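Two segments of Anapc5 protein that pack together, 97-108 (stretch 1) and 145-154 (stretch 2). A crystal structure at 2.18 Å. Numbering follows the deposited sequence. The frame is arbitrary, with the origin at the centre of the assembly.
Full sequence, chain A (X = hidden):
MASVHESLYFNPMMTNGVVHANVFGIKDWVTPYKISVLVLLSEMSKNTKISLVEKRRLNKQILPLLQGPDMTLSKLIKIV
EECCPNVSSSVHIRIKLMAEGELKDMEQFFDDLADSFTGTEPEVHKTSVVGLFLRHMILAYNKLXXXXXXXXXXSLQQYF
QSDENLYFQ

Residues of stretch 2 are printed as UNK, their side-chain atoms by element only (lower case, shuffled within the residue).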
# COMPACT_ATOMS: atom_id res chain seq x y z
N LEU A 97 -9.10 7.88 0.98
CA LEU A 97 -9.64 8.16 2.32
C LEU A 97 -8.55 8.54 3.31
O LEU A 97 -8.78 9.38 4.17
CB LEU A 97 -10.48 6.99 2.85
CG LEU A 97 -11.78 6.71 2.09
CD1 LEU A 97 -12.25 5.29 2.32
CD2 LEU A 97 -12.87 7.72 2.42
N MET A 98 -7.36 7.93 3.19
CA MET A 98 -6.20 8.23 4.02
C MET A 98 -5.72 9.66 3.72
O MET A 98 -5.48 10.42 4.65
CB MET A 98 -5.09 7.22 3.75
CG MET A 98 -4.69 6.45 4.97
SD MET A 98 -3.72 5.01 4.53
CE MET A 98 -2.15 5.70 4.52
N ALA A 99 -5.61 10.01 2.42
CA ALA A 99 -5.18 11.32 1.92
C ALA A 99 -6.21 12.41 2.22
O ALA A 99 -5.83 13.53 2.56
CB ALA A 99 -4.91 11.24 0.42
N GLU A 100 -7.52 12.09 2.13
CA GLU A 100 -8.62 13.02 2.41
C GLU A 100 -9.00 13.05 3.90
O GLU A 100 -9.92 13.78 4.29
CB GLU A 100 -9.84 12.75 1.51
CG GLU A 100 -9.60 13.19 0.07
CD GLU A 100 -10.68 12.90 -0.96
OE1 GLU A 100 -11.83 12.60 -0.58
OE2 GLU A 100 -10.37 13.00 -2.17
N GLY A 101 -8.27 12.29 4.72
CA GLY A 101 -8.47 12.23 6.16
C GLY A 101 -7.53 13.16 6.91
O GLY A 101 -7.43 14.35 6.59
N GLU A 102 -6.82 12.61 7.91
CA GLU A 102 -5.84 13.32 8.75
C GLU A 102 -4.61 12.44 8.96
O GLU A 102 -4.64 11.27 8.57
CB GLU A 102 -6.47 13.71 10.10
CG GLU A 102 -7.53 14.80 10.03
CD GLU A 102 -7.00 16.22 9.99
OE1 GLU A 102 -6.58 16.68 8.90
OE2 GLU A 102 -7.04 16.89 11.05
N LEU A 103 -3.53 12.98 9.58
CA LEU A 103 -2.29 12.24 9.85
C LEU A 103 -2.58 10.94 10.61
O LEU A 103 -2.01 9.91 10.25
CB LEU A 103 -1.26 13.12 10.59
CG LEU A 103 -0.03 12.42 11.24
CD1 LEU A 103 0.86 11.74 10.19
CD2 LEU A 103 0.77 13.40 12.06
N LYS A 104 -3.50 10.98 11.60
CA LYS A 104 -3.93 9.83 12.41
C LYS A 104 -4.40 8.63 11.56
O LYS A 104 -4.20 7.49 11.98
CB LYS A 104 -5.01 10.23 13.44
CG LYS A 104 -6.31 10.80 12.84
CD LYS A 104 -7.38 11.01 13.90
CE LYS A 104 -8.66 11.58 13.32
NZ LYS A 104 -9.46 10.54 12.62
N ASP A 105 -5.00 8.89 10.38
CA ASP A 105 -5.50 7.86 9.47
C ASP A 105 -4.37 7.04 8.85
O ASP A 105 -4.56 5.84 8.63
CB ASP A 105 -6.43 8.46 8.41
CG ASP A 105 -7.71 9.03 9.01
OD1 ASP A 105 -8.44 8.26 9.70
OD2 ASP A 105 -7.97 10.23 8.82
N MET A 106 -3.20 7.67 8.62
CA MET A 106 -2.01 6.98 8.10
C MET A 106 -1.40 6.14 9.23
O MET A 106 -1.05 4.99 8.99
CB MET A 106 -1.00 7.99 7.53
CG MET A 106 0.16 7.32 6.77
SD MET A 106 1.49 8.42 6.25
CE MET A 106 2.18 8.91 7.89
N GLU A 107 -1.31 6.71 10.46
CA GLU A 107 -0.78 6.06 11.67
C GLU A 107 -1.64 4.84 12.05
O GLU A 107 -1.09 3.81 12.45
CB GLU A 107 -0.73 7.05 12.85
CG GLU A 107 0.06 8.32 12.57
CD GLU A 107 0.11 9.31 13.72
OE1 GLU A 107 -0.97 9.74 14.19
OE2 GLU A 107 1.23 9.67 14.13
N GLN A 108 -2.97 4.96 11.92
CA GLN A 108 -3.94 3.90 12.20
C GLN A 108 -3.81 2.76 11.18
O GLN A 108 -4.01 1.61 11.54
CB GLN A 108 -5.37 4.45 12.23
CG GLN A 108 -6.40 3.51 12.85
CD GLN A 108 -7.81 4.03 12.74
OE1 GLN A 108 -8.11 4.94 11.95
NE2 GLN A 108 -8.71 3.46 13.52
N UNK A 145 10.76 9.95 13.36
CA UNK A 145 11.10 11.32 13.69
C UNK A 145 9.76 11.91 13.30
O UNK A 145 9.31 11.68 12.17
o UNK A 145 12.06 13.22 12.43
c UNK A 145 12.23 11.86 12.80
N UNK A 146 9.07 12.54 14.26
CA UNK A 146 7.74 13.11 14.02
C UNK A 146 7.69 14.00 12.78
O UNK A 146 6.68 13.99 12.07
c UNK A 146 5.71 14.08 15.22
c UNK A 146 3.84 15.61 14.98
c UNK A 146 2.95 14.56 15.09
c UNK A 146 4.80 13.03 15.33
c UNK A 146 7.20 13.82 15.27
c UNK A 146 3.42 13.27 15.25
c UNK A 146 5.22 15.37 15.04
N UNK A 147 8.80 14.72 12.50
CA UNK A 147 9.01 15.58 11.32
C UNK A 147 8.89 14.73 10.06
O UNK A 147 8.11 15.05 9.17
o UNK A 147 10.75 16.81 10.13
c UNK A 147 10.39 16.23 11.37
N UNK A 148 9.65 13.60 10.02
CA UNK A 148 9.69 12.66 8.91
C UNK A 148 8.33 11.99 8.65
O UNK A 148 7.97 11.79 7.48
c UNK A 148 12.23 12.20 8.98
c UNK A 148 10.81 11.63 9.11
c UNK A 148 13.29 11.13 9.01
o UNK A 148 13.48 10.41 10.00
n UNK A 148 14.05 11.00 7.93
N UNK A 149 7.57 11.68 9.73
CA UNK A 149 6.22 11.08 9.64
C UNK A 149 5.23 12.09 9.07
O UNK A 149 4.42 11.73 8.20
c UNK A 149 5.76 10.43 10.98
c UNK A 149 4.24 10.44 11.14
c UNK A 149 6.30 9.02 11.10
N UNK A 150 5.30 13.36 9.53
CA UNK A 150 4.44 14.44 9.05
C UNK A 150 4.71 14.70 7.56
O UNK A 150 3.76 14.79 6.78
c UNK A 150 2.75 18.70 8.36
c UNK A 150 4.60 15.72 9.89
c UNK A 150 1.54 18.65 9.03
c UNK A 150 2.30 16.72 10.25
c UNK A 150 1.31 17.66 9.97
o UNK A 150 0.56 19.58 8.76
c UNK A 150 3.74 17.76 8.65
c UNK A 150 3.54 16.76 9.60
N UNK A 151 6.01 14.75 7.16
CA UNK A 151 6.41 14.95 5.76
C UNK A 151 6.04 13.74 4.90
O UNK A 151 5.86 13.88 3.69
c UNK A 151 8.41 16.53 6.38
c UNK A 151 7.84 17.84 5.85
n UNK A 151 7.36 20.20 6.39
c UNK A 151 8.06 18.97 6.82
c UNK A 151 7.92 15.28 5.63
N UNK A 152 5.87 12.55 5.53
CA UNK A 152 5.44 11.34 4.82
C UNK A 152 3.95 11.43 4.49
O UNK A 152 3.55 11.09 3.37
c UNK A 152 5.30 8.73 5.03
c UNK A 152 5.77 10.07 5.62
c UNK A 152 5.52 7.61 6.03
c UNK A 152 5.97 8.44 3.68
N UNK A 153 3.13 11.90 5.45
CA UNK A 153 1.70 12.06 5.25
C UNK A 153 1.38 13.14 4.21
O UNK A 153 0.47 12.94 3.41
c UNK A 153 -0.54 12.47 6.39
c UNK A 153 -3.29 12.77 5.89
c UNK A 153 -2.53 13.86 6.29
c UNK A 153 -1.16 13.71 6.53
o UNK A 153 -4.63 12.91 5.65
c UNK A 153 -2.69 11.52 5.75
c UNK A 153 -1.32 11.38 5.98
c UNK A 153 0.95 12.32 6.58
N UNK A 154 2.14 14.26 4.20
CA UNK A 154 1.92 15.32 3.20
C UNK A 154 2.30 14.80 1.81
O UNK A 154 1.54 15.01 0.86
c UNK A 154 2.59 16.66 3.59
o UNK A 154 4.02 16.54 3.52
c UNK A 154 2.15 17.18 4.97

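Position 145 carries one carbon and one oxygen and lies beyond the reach of stretch 1. The oxygen accepts a weak bond from N of position 148, capping the helix that follows, and the residue is Ser145. At position 146 one carbon leads to a six-carbon ring without a heteroatom, and a ring carbon approaches Leu103; this is Phe146. Its CA-to-CB bond points sideways, yet the ring end comes nearer, bringing CZ to 3.9 Å from Leu103 CD2.

Position 147 again has one carbon and one oxygen; it touches nothing on stretch 1 and is Ser147. Position 148 has three carbons, the third bearing an oxygen and a nitrogen, the amide of Gln148, which also stays clear of the contact. At position 149 a single carbon carries two more, a short beta-branched side chain that meets Leu103 and Met106; its CA-to-CB bond points toward stretch 1. This is Val149, buried, with CG1 3.7 Å from Leu103 CD1 and 4.1 Å from Met106 CE.

Position 150 shows one carbon and a six-carbon ring ending in an oxygen, and the edge of the ring meets Leu103, hence Tyr150. Its CA-to-CB bond points away, but CD1 still lies 4.1 Å from Leu103 CD2. Position 151, four carbons in a row ending in nitrogen, is Lys151 and makes no contact with stretch 1. Position 152 has four carbons forked at the second, and the forked carbon lies against Met106 SD, the pattern of Leu152; its CG is 4.0 Å from Met106 SD.

Position 153 is a second six-carbon ring with a terminal oxygen, buried; its CA-to-CB bond points toward stretch 1, the oxygen meets Met98 O, and one ring face receives Leu103 CA. This is Tyr153. Its OH donates a hydrogen bond to Met98 O at 2.8 Å, while Leu103 CA sits 3.8 Å from the ring centroid and nearly on the ring normal. Position 154, one carbon carrying an oxygen and a carbon, is Thr154, which leaves stretch 1 untouched; its OG1 donates a weak hydrogen bond to Lys151 O.

The contact rests on two interlocking side chains between helices whose directions differ by 102°. Leu103 enters a hole formed by Phe146, Val149, Tyr150 and Tyr153; in return, Tyr153 sits among Met98, Ala99, Leu103 and Met106. Met106 widens the apolar surface, its CB lying 3.7 Å from Tyr153 CD1. The tyrosine hydroxyl lies beside the turn at Gly101 and Glu102 and donates to Met98 O, in the helical segment just before it, which satisfies a polar group at the end of an otherwise largely apolar packing. Together the stretches bury 466 Å², with Tyr153 contributing the largest share.

Stretch 2 (145-154) SFSQVYKLYT
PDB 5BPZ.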